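Local structure of polyguluronate lyase (Corynebacterium sp., 1UAI) at residues S73-M78 / V214-L219; G115-D120 / G193-A198; F128-T133 / Y152-V157. The protein probably cleaves the poly(alpha-L-guluronate) blocks of alginate, breaking the glycosidic bond by beta-elimination as a polysaccharide lyase. One frame throughout, in Å; residues are numbered along the deposited sequence.

In the fold
All three contacts belong to one jelly-roll beta-sandwich, but to different levels of it. Interaction 1 is buried and purely apolar, with leucines bridging the two facing sheets. Interaction 2, also buried, lies within a single sheet and rests on backbone pairing of two glycines, with polar and aromatic side chains beside it. Interaction 3 is nearer the surface: strand 124-131 meets the loop 152-157 through mixed chemistry, an apolar patch, a backbone bond and a bridging water. Direct pairing joins them, since S73 O approaches A194 N at 2.8 Å and A116 O approaches F128 N at 2.9 Å, so one sheet carries a segment of each contact.

Interaction 1 (S73-M78 / V214-L219); sequences SELREM and VSLYKL
L75 reaches across the interior of the jelly-roll beta-sandwich to L216 and L219, linking strand 72-79 of one sheet to strand 211-223 of the other. The closest CA atoms, those of L75 and L219, are 10.3 Å apart, a spacing that fits sheets packed face to face through side chains and is too wide for backbone pairing. Along the first strand, E74 projects from the other face of its sheet, where OE1 forms salt bridges with R72 and K191. Residues 72-76, RSELR, match a signature of family 7 alginate lyases, consistent with a strand whose outer face lines the cleft in relatives. L75 then turns back into the sandwich. With CG anti to the carbonyl carbon (chi1 -59°), its CD1 rests against both opposing leucines, 3.5 Å from L219 CD2 and 4.1 Å from L216 CD2. The L216 CD2 and L219 CD2 methyls are themselves 4.0 Å apart, so L75 CD1 stands to one side of the pair, at the third corner of a compact triangle. Residues three apart on a regular strand would face opposite ways. Here Y217 and K218 both face R100, a classic beta bulge, and the extra residue restores L219 to the inner face shared with L216. R76 points outward again. Its NH2 reaches along its own strand to the next residue, donating to E77 O at 2.8 Å within the carbonyl plane, with an N-H...O angle of 149°. The same NH2 is bonded to A86 O, and the side chain makes a cation-pi contact with Y189. E77 packs on W16, which also touches L75 and L219, and its carboxylate is held at both oxygens: OE1 is bonded to F190 N and W88 NE1, and OE2 to H223 NE2.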
loop_
_atom_site.group_PDB
_atom_site.type_symbol
_atom_site.label_atom_id
_atom_site.label_comp_id
_atom_site.label_asym_id
_atom_site.label_seq_id
_atom_site.Cartn_x
_atom_site.Cartn_y
_atom_site.Cartn_z
ATOM N N SER A 73 -1.514 6.970 2.750
ATOM C CA SER A 73 -2.958 6.766 2.827
ATOM C C SER A 73 -2.880 5.297 2.446
ATOM O O SER A 73 -2.769 4.954 1.268
ATOM C CB SER A 73 -3.745 7.538 1.781
ATOM O OG SER A 73 -5.122 7.256 1.985
ATOM N N GLU A 74 -2.928 4.428 3.443
ATOM C CA GLU A 74 -2.698 3.018 3.185
ATOM C C GLU A 74 -3.425 2.088 4.144
ATOM O O GLU A 74 -3.563 2.390 5.332
ATOM C CB GLU A 74 -1.176 2.808 3.276
ATOM C CG GLU A 74 -0.620 1.416 3.043
ATOM C CD GLU A 74 0.893 1.371 3.252
ATOM O OE1 GLU A 74 1.370 1.865 4.298
ATOM O OE2 GLU A 74 1.614 0.840 2.376
ATOM N N LEU A 75 -3.877 0.953 3.620
ATOM C CA LEU A 75 -4.569 -0.050 4.418
ATOM C C LEU A 75 -3.552 -0.946 5.123
ATOM O O LEU A 75 -2.503 -1.280 4.561
ATOM C CB LEU A 75 -5.469 -0.907 3.527
ATOM C CG LEU A 75 -6.558 -0.169 2.747
ATOM C CD1 LEU A 75 -7.222 -1.127 1.766
ATOM C CD2 LEU A 75 -7.580 0.418 3.707
ATOM N N ARG A 76 -3.881 -1.329 6.352
ATOM C CA ARG A 76 -3.039 -2.184 7.182
ATOM C C ARG A 76 -3.880 -3.411 7.538
ATOM O O ARG A 76 -4.985 -3.283 8.069
ATOM C CB ARG A 76 -2.634 -1.412 8.439
ATOM C CG ARG A 76 -1.514 -2.024 9.260
ATOM C CD ARG A 76 -1.961 -3.176 10.146
ATOM N NE ARG A 76 -0.952 -3.422 11.174
ATOM C CZ ARG A 76 -0.617 -4.621 11.636
ATOM N NH1 ARG A 76 0.320 -4.725 12.571
ATOM N NH2 ARG A 76 -1.208 -5.712 11.167
ATOM N N GLU A 77 -3.355 -4.597 7.249
ATOM C CA GLU A 77 -4.086 -5.837 7.491
ATOM C C GLU A 77 -4.492 -6.086 8.937
ATOM O O GLU A 77 -3.674 -6.007 9.855
ATOM C CB GLU A 77 -3.271 -7.035 6.990
ATOM C CG GLU A 77 -4.074 -8.333 6.944
ATOM C CD GLU A 77 -3.213 -9.573 6.800
ATOM O OE1 GLU A 77 -1.983 -9.441 6.632
ATOM O OE2 GLU A 77 -3.776 -10.687 6.856
ATOM N N MET A 78 -5.767 -6.403 9.125
ATOM C CA MET A 78 -6.310 -6.706 10.440
ATOM C C MET A 78 -6.912 -8.105 10.357
ATOM O O MET A 78 -6.834 -8.764 9.320
ATOM C CB MET A 78 -7.390 -5.689 10.816
ATOM C CG MET A 78 -6.918 -4.241 10.834
ATOM S SD MET A 78 -5.715 -3.866 12.139
ATOM C CE MET A 78 -6.814 -3.636 13.547
ATOM N N VAL A 214 -2.494 6.192 -5.703
ATOM C CA VAL A 214 -2.696 4.829 -6.170
ATOM C C VAL A 214 -4.193 4.529 -6.133
ATOM O O VAL A 214 -4.898 4.977 -5.227
ATOM C CB VAL A 214 -1.980 3.807 -5.247
ATOM C CG1 VAL A 214 -2.370 2.388 -5.626
ATOM C CG2 VAL A 214 -0.476 3.986 -5.337
ATOM N N SER A 215 -4.674 3.787 -7.123
ATOM C CA SER A 215 -6.074 3.382 -7.172
ATOM C C SER A 215 -6.090 1.867 -7.018
ATOM O O SER A 215 -5.383 1.152 -7.732
ATOM C CB SER A 215 -6.722 3.787 -8.498
ATOM O OG SER A 215 -6.949 5.185 -8.547
ATOM N N LEU A 216 -6.891 1.392 -6.072
ATOM C CA LEU A 216 -7.002 -0.030 -5.774
ATOM C C LEU A 216 -8.354 -0.548 -6.254
ATOM O O LEU A 216 -9.405 -0.077 -5.816
ATOM C CB LEU A 216 -6.845 -0.226 -4.268
ATOM C CG LEU A 216 -6.635 -1.626 -3.695
ATOM C CD1 LEU A 216 -5.433 -2.286 -4.349
ATOM C CD2 LEU A 216 -6.425 -1.516 -2.190
ATOM N N TYR A 217 -8.308 -1.533 -7.146
ATOM C CA TYR A 217 -9.499 -2.110 -7.762
ATOM C C TYR A 217 -9.926 -3.475 -7.245
ATOM O O TYR A 217 -11.101 -3.835 -7.329
ATOM C CB TYR A 217 -9.277 -2.170 -9.272
ATOM C CG TYR A 217 -9.140 -0.793 -9.869
ATOM C CD1 TYR A 217 -10.268 -0.004 -10.074
ATOM C CD2 TYR A 217 -7.888 -0.245 -10.153
ATOM C CE1 TYR A 217 -10.165 1.294 -10.537
ATOM C CE2 TYR A 217 -7.771 1.068 -10.621
ATOM C CZ TYR A 217 -8.920 1.828 -10.806
ATOM O OH TYR A 217 -8.844 3.132 -11.237
ATOM N N LYS A 218 -8.972 -4.235 -6.728
ATOM C CA LYS A 218 -9.252 -5.557 -6.189
ATOM C C LYS A 218 -8.287 -5.753 -5.030
ATOM O O LYS A 218 -7.134 -5.334 -5.108
ATOM C CB LYS A 218 -9.015 -6.614 -7.266
ATOM C CG LYS A 218 -9.664 -7.960 -7.010
ATOM C CD LYS A 218 -9.566 -8.817 -8.264
ATOM C CE LYS A 218 -10.438 -10.053 -8.180
ATOM N NZ LYS A 218 -10.424 -10.795 -9.471
ATOM N N LEU A 219 -8.765 -6.374 -3.957
ATOM C CA LEU A 219 -7.942 -6.620 -2.777
ATOM C C LEU A 219 -8.452 -7.879 -2.096
ATOM O O LEU A 219 -9.555 -7.892 -1.543
ATOM C CB LEU A 219 -8.028 -5.438 -1.810
ATOM C CG LEU A 219 -7.200 -5.559 -0.528
ATOM C CD1 LEU A 219 -5.713 -5.631 -0.866
ATOM C CD2 LEU A 219 -7.488 -4.365 0.369
#

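Interaction 2 (G115-D120 / G193-A198)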
loop_
_atom_site.group_PDB
_atom_site.type_symbol
_atom_site.label_atom_id
_atom_site.label_comp_id
_atom_site.label_asym_id
_atom_site.label_seq_id
_atom_site.Cartn_x
_atom_site.Cartn_y
_atom_site.Cartn_z
ATOM N N GLY A 115 3.061 0.903 -3.502
ATOM C CA GLY A 115 1.651 0.552 -3.603
ATOM C C GLY A 115 1.143 -0.702 -2.912
ATOM O O GLY A 115 -0.067 -0.918 -2.841
ATOM N N ALA A 116 2.049 -1.537 -2.424
ATOM C CA ALA A 116 1.659 -2.747 -1.716
ATOM C C ALA A 116 2.879 -3.290 -1.008
ATOM O O ALA A 116 4.006 -3.111 -1.476
ATOM C CB ALA A 116 1.111 -3.786 -2.686
ATOM N N GLN A 117 2.671 -3.950 0.123
ATOM C CA GLN A 117 3.807 -4.505 0.827
ATOM C C GLN A 117 3.521 -5.619 1.808
ATOM O O GLN A 117 2.369 -5.935 2.122
ATOM C CB GLN A 117 4.589 -3.395 1.560
ATOM C CG GLN A 117 3.769 -2.220 2.111
ATOM C CD GLN A 117 4.575 -1.294 3.035
ATOM O OE1 GLN A 117 4.147 -0.178 3.341
ATOM N NE2 GLN A 117 5.731 -1.762 3.490
ATOM N N ILE A 118 4.612 -6.256 2.218
ATOM C CA ILE A 118 4.605 -7.250 3.274
ATOM C C ILE A 118 5.517 -6.525 4.252
ATOM O O ILE A 118 6.604 -6.067 3.881
ATOM C CB ILE A 118 5.259 -8.598 2.903
ATOM C CG1 ILE A 118 4.360 -9.370 1.937
ATOM C CG2 ILE A 118 5.494 -9.422 4.179
ATOM C CD1 ILE A 118 4.945 -10.690 1.490
ATOM N N HIS A 119 5.055 -6.390 5.485
ATOM C CA HIS A 119 5.803 -5.697 6.523
ATOM C C HIS A 119 5.793 -6.623 7.733
ATOM O O HIS A 119 4.897 -7.456 7.860
ATOM C CB HIS A 119 5.072 -4.387 6.848
ATOM C CG HIS A 119 5.904 -3.373 7.570
ATOM N ND1 HIS A 119 6.298 -3.523 8.883
ATOM C CD2 HIS A 119 6.396 -2.180 7.162
ATOM C CE1 HIS A 119 6.996 -2.463 9.252
ATOM N NE2 HIS A 119 7.070 -1.634 8.228
ATOM N N ASP A 120 6.794 -6.526 8.599
ATOM C CA ASP A 120 6.764 -7.349 9.801
ATOM C C ASP A 120 6.971 -6.481 11.032
ATOM O O ASP A 120 6.763 -5.271 10.973
ATOM C CB ASP A 120 7.770 -8.519 9.747
ATOM C CG ASP A 120 9.221 -8.080 9.673
ATOM O OD1 ASP A 120 9.539 -6.913 9.977
ATOM O OD2 ASP A 120 10.059 -8.940 9.321
ATOM N N GLY A 193 -1.999 0.501 -0.735
ATOM C CA GLY A 193 -2.463 1.875 -0.818
ATOM C C GLY A 193 -1.399 2.767 -1.426
ATOM O O GLY A 193 -0.677 2.344 -2.329
ATOM N N ALA A 194 -1.300 4.001 -0.936
ATOM C CA ALA A 194 -0.311 4.952 -1.435
ATOM C C ALA A 194 0.638 5.387 -0.325
ATOM O O ALA A 194 0.258 6.143 0.570
ATOM C CB ALA A 194 -1.009 6.172 -2.025
ATOM N N TYR A 195 1.871 4.897 -0.384
ATOM C CA TYR A 195 2.892 5.247 0.598
ATOM C C TYR A 195 3.926 6.041 -0.200
ATOM O O TYR A 195 4.795 5.482 -0.866
ATOM C CB TYR A 195 3.474 3.965 1.198
ATOM C CG TYR A 195 4.509 4.146 2.284
ATOM C CD1 TYR A 195 4.591 5.322 3.031
ATOM C CD2 TYR A 195 5.386 3.109 2.593
ATOM C CE1 TYR A 195 5.526 5.456 4.061
ATOM C CE2 TYR A 195 6.317 3.230 3.617
ATOM C CZ TYR A 195 6.382 4.403 4.346
ATOM O OH TYR A 195 7.298 4.516 5.367
ATOM N N THR A 196 3.788 7.363 -0.148
ATOM C CA THR A 196 4.637 8.279 -0.896
ATOM C C THR A 196 6.036 8.417 -0.318
ATOM O O THR A 196 6.215 8.886 0.803
ATOM C CB THR A 196 3.937 9.644 -0.991
ATOM O OG1 THR A 196 2.662 9.457 -1.624
ATOM C CG2 THR A 196 4.765 10.638 -1.796
ATOM N N GLN A 197 7.028 8.014 -1.107
ATOM C CA GLN A 197 8.418 8.048 -0.678
ATOM C C GLN A 197 9.109 9.381 -0.927
ATOM O O GLN A 197 10.176 9.448 -1.541
ATOM C CB GLN A 197 9.192 6.918 -1.356
ATOM C CG GLN A 197 8.581 5.535 -1.143
ATOM C CD GLN A 197 8.404 5.190 0.320
ATOM O OE1 GLN A 197 7.281 5.077 0.814
ATOM N NE2 GLN A 197 9.514 5.026 1.026
ATOM N N ALA A 198 8.484 10.446 -0.441
ATOM C CA ALA A 198 9.031 11.784 -0.573
ATOM C C ALA A 198 8.319 12.694 0.413
ATOM O O ALA A 198 7.142 12.492 0.716
ATOM C CB ALA A 198 8.839 12.300 -1.997
#
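G115 and G193 pair through their backbones at the point where two antiparallel strands of the larger jelly-roll sheet come together. G193 N donates to G115 O over 3.2 Å, and the N-H...O angle of 170° shows a nearly straight bond. Its donor nevertheless stands well above the carbonyl plane, 55° out of it, so the bond does not use a lone-pair direction. A second link runs the other way: G115 CA lies 3.2 Å from G193 O in a CA-H...O contact. The CA atoms of the two glycines are only 5.1 Å apart, and neither residue brings a side chain to the junction. At G193 the backbone angles, phi 151° and psi -144°, would press a side chain against the preceding carbonyl oxygen, and this is where the chain turns a corner between strands 189-192 and 194-196.

Beyond the corner, Y195 places its ring beside the amide of Q117. Its CG is anti to the backbone N (chi1 -177°), which swings the ring out alongside Q117. The two flat groups are almost parallel, 14° apart, yet the approach to the ring is oblique; the Q117 amide is probably turned over in the model, so which of its terminal atoms touches the ring stays open. One terminal atom of the Q197 amide, whose O and N are probably exchanged too, sits over the centre of one ring face, and R72 makes a cation-pi contact with Y195. The sequence QIH at 117-119 is a motif of family 7 alginate lyases, so this part of the sheet probably lines the substrate cleft, as in relatives.

Strand 112-119 thus lies between two neighbours in its sheet: G115 and A116 bond to F128 of strand 124-131, while Q117 pairs with K191 of strand 189-192.

Interaction 3 (F128-T133 / Y152-V157)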
loop_
_atom_site.group_PDB
_atom_site.type_symbol
_atom_site.label_atom_id
_atom_site.label_comp_id
_atom_site.label_asym_id
_atom_site.label_seq_id
_atom_site.Cartn_x
_atom_site.Cartn_y
_atom_site.Cartn_z
ATOM N N PHE A 128 5.999 -3.290 -3.620
ATOM C CA PHE A 128 5.891 -2.914 -5.029
ATOM C C PHE A 128 6.191 -1.419 -4.988
ATOM O O PHE A 128 5.429 -0.635 -4.410
ATOM C CB PHE A 128 4.477 -3.161 -5.558
ATOM C CG PHE A 128 4.215 -4.588 -5.968
ATOM C CD1 PHE A 128 4.077 -4.923 -7.313
ATOM C CD2 PHE A 128 4.092 -5.594 -5.013
ATOM C CE1 PHE A 128 3.819 -6.237 -7.703
ATOM C CE2 PHE A 128 3.834 -6.913 -5.392
ATOM C CZ PHE A 128 3.698 -7.232 -6.739
ATOM N N ARG A 129 7.309 -1.038 -5.597
ATOM C CA ARG A 129 7.779 0.337 -5.579
ATOM C C ARG A 129 7.988 0.921 -6.970
ATOM O O ARG A 129 8.757 0.384 -7.771
ATOM C CB ARG A 129 9.099 0.384 -4.799
ATOM C CG ARG A 129 9.759 1.750 -4.709
ATOM C CD ARG A 129 11.142 1.653 -4.066
ATOM N NE ARG A 129 11.761 2.968 -3.932
ATOM C CZ ARG A 129 11.822 3.661 -2.800
ATOM N NH1 ARG A 129 11.314 3.167 -1.680
ATOM N NH2 ARG A 129 12.368 4.871 -2.794
ATOM N N LEU A 130 7.309 2.027 -7.254
ATOM C CA LEU A 130 7.454 2.689 -8.541
ATOM C C LEU A 130 8.348 3.917 -8.413
ATOM O O LEU A 130 8.188 4.722 -7.492
ATOM C CB LEU A 130 6.091 3.134 -9.090
ATOM C CG LEU A 130 6.123 3.888 -10.428
ATOM C CD1 LEU A 130 6.626 2.958 -11.526
ATOM C CD2 LEU A 130 4.736 4.411 -10.772
ATOM N N GLU A 131 9.304 4.033 -9.331
ATOM C CA GLU A 131 10.201 5.183 -9.396
ATOM C C GLU A 131 10.140 5.627 -10.856
ATOM O O GLU A 131 10.738 4.996 -11.727
ATOM C CB GLU A 131 11.636 4.797 -9.014
ATOM C CG GLU A 131 11.752 4.186 -7.626
ATOM C CD GLU A 131 13.183 4.098 -7.122
ATOM O OE1 GLU A 131 14.123 4.140 -7.944
ATOM O OE2 GLU A 131 13.371 3.975 -5.893
ATOM N N GLY A 132 9.395 6.696 -11.127
ATOM C CA GLY A 132 9.255 7.170 -12.495
ATOM C C GLY A 132 8.436 6.165 -13.286
ATOM O O GLY A 132 7.243 5.997 -13.032
ATOM N N THR A 133 9.064 5.497 -14.251
ATOM C CA THR A 133 8.376 4.482 -15.041
ATOM C C THR A 133 8.967 3.107 -14.737
ATOM O O THR A 133 8.664 2.129 -15.417
ATOM C CB THR A 133 8.488 4.744 -16.564
ATOM O OG1 THR A 133 9.859 4.670 -16.970
ATOM C CG2 THR A 133 7.938 6.118 -16.908
ATOM N N TYR A 152 6.584 1.141 -17.041
ATOM C CA TYR A 152 5.288 1.202 -16.374
ATOM C C TYR A 152 4.666 2.549 -16.712
ATOM O O TYR A 152 5.264 3.600 -16.473
ATOM C CB TYR A 152 5.402 1.092 -14.851
ATOM C CG TYR A 152 4.041 1.234 -14.207
ATOM C CD1 TYR A 152 3.127 0.179 -14.228
ATOM C CD2 TYR A 152 3.612 2.465 -13.707
ATOM C CE1 TYR A 152 1.819 0.348 -13.781
ATOM C CE2 TYR A 152 2.304 2.645 -13.261
ATOM C CZ TYR A 152 1.414 1.586 -13.306
ATOM O OH TYR A 152 0.111 1.785 -12.910
ATOM N N LYS A 153 3.455 2.511 -17.251
ATOM C CA LYS A 153 2.753 3.722 -17.644
ATOM C C LYS A 153 1.686 4.081 -16.622
ATOM O O LYS A 153 0.850 3.251 -16.269
ATOM C CB LYS A 153 2.144 3.512 -19.031
ATOM C CG LYS A 153 3.206 3.119 -20.051
ATOM C CD LYS A 153 2.627 2.644 -21.369
ATOM C CE LYS A 153 3.748 2.246 -22.320
ATOM N NZ LYS A 153 3.241 1.711 -23.611
ATOM N N LEU A 154 1.728 5.317 -16.136
ATOM C CA LEU A 154 0.761 5.763 -15.145
ATOM C C LEU A 154 -0.666 5.437 -15.560
ATOM O O LEU A 154 -1.035 5.541 -16.734
ATOM C CB LEU A 154 0.899 7.268 -14.892
ATOM C CG LEU A 154 2.168 7.731 -14.168
ATOM C CD1 LEU A 154 2.124 9.241 -13.995
ATOM C CD2 LEU A 154 2.278 7.044 -12.814
ATOM N N ASN A 155 -1.447 5.023 -14.567
ATOM C CA ASN A 155 -2.850 4.664 -14.719
ATOM C C ASN A 155 -3.099 3.285 -15.310
ATOM O O ASN A 155 -4.240 2.919 -15.583
ATOM C CB ASN A 155 -3.590 5.738 -15.519
ATOM C CG ASN A 155 -3.477 7.101 -14.874
ATOM O OD1 ASN A 155 -3.628 7.234 -13.658
ATOM N ND2 ASN A 155 -3.206 8.119 -15.679
ATOM N N THR A 156 -2.036 2.511 -15.501
ATOM C CA THR A 156 -2.195 1.165 -16.030
ATOM C C THR A 156 -2.442 0.220 -14.862
ATOM O O THR A 156 -1.651 0.154 -13.919
ATOM C CB THR A 156 -0.944 0.686 -16.786
ATOM O OG1 THR A 156 -0.630 1.613 -17.830
ATOM C CG2 THR A 156 -1.199 -0.681 -17.407
ATOM N N VAL A 157 -3.549 -0.507 -14.924
ATOM C CA VAL A 157 -3.887 -1.446 -13.869
ATOM C C VAL A 157 -3.124 -2.746 -14.067
ATOM O O VAL A 157 -3.047 -3.271 -15.179
ATOM C CB VAL A 157 -5.401 -1.759 -13.859
ATOM C CG1 VAL A 157 -5.720 -2.780 -12.772
ATOM C CG2 VAL A 157 -6.192 -0.481 -13.634
HETATM O O HOH W 1 5.013 5.854 -14.636
#
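L130 lays both its methyls against the Y152 ring, CD2 at 3.7 Å and CD1 at 3.8 Å from Y152 CD2. The two side chains cross at about a right angle, and the methyls arrive obliquely to the ring. L154 adds its own CD2, 4.1 Å from L130 CD2. Beside this apolar patch the backbones join: Y152 N donates to T133 O at 2.8 Å with an N-H...O angle of 161°. A water donates to both G132 O and Y152 O, giving a second, indirect link one residue before T133. Two bonds grip the hydroxyl at the far end of the ring and fix its position: Y152 OH donates to T156 O at 2.6 Å and is also bonded to F103 N. T156 in turn closes a type II beta turn over K153-T156, its N and OG1 both bonded to K153 O.

The loop 152-157 leads into strand 158-165 of the smaller sheet, whereas L130 lies on strand 124-131 of the larger one. F103 of strand 95-105 touches L130 and meets Y152 edge-to-face, so the contact joins the two layers of the jelly-roll near their margin.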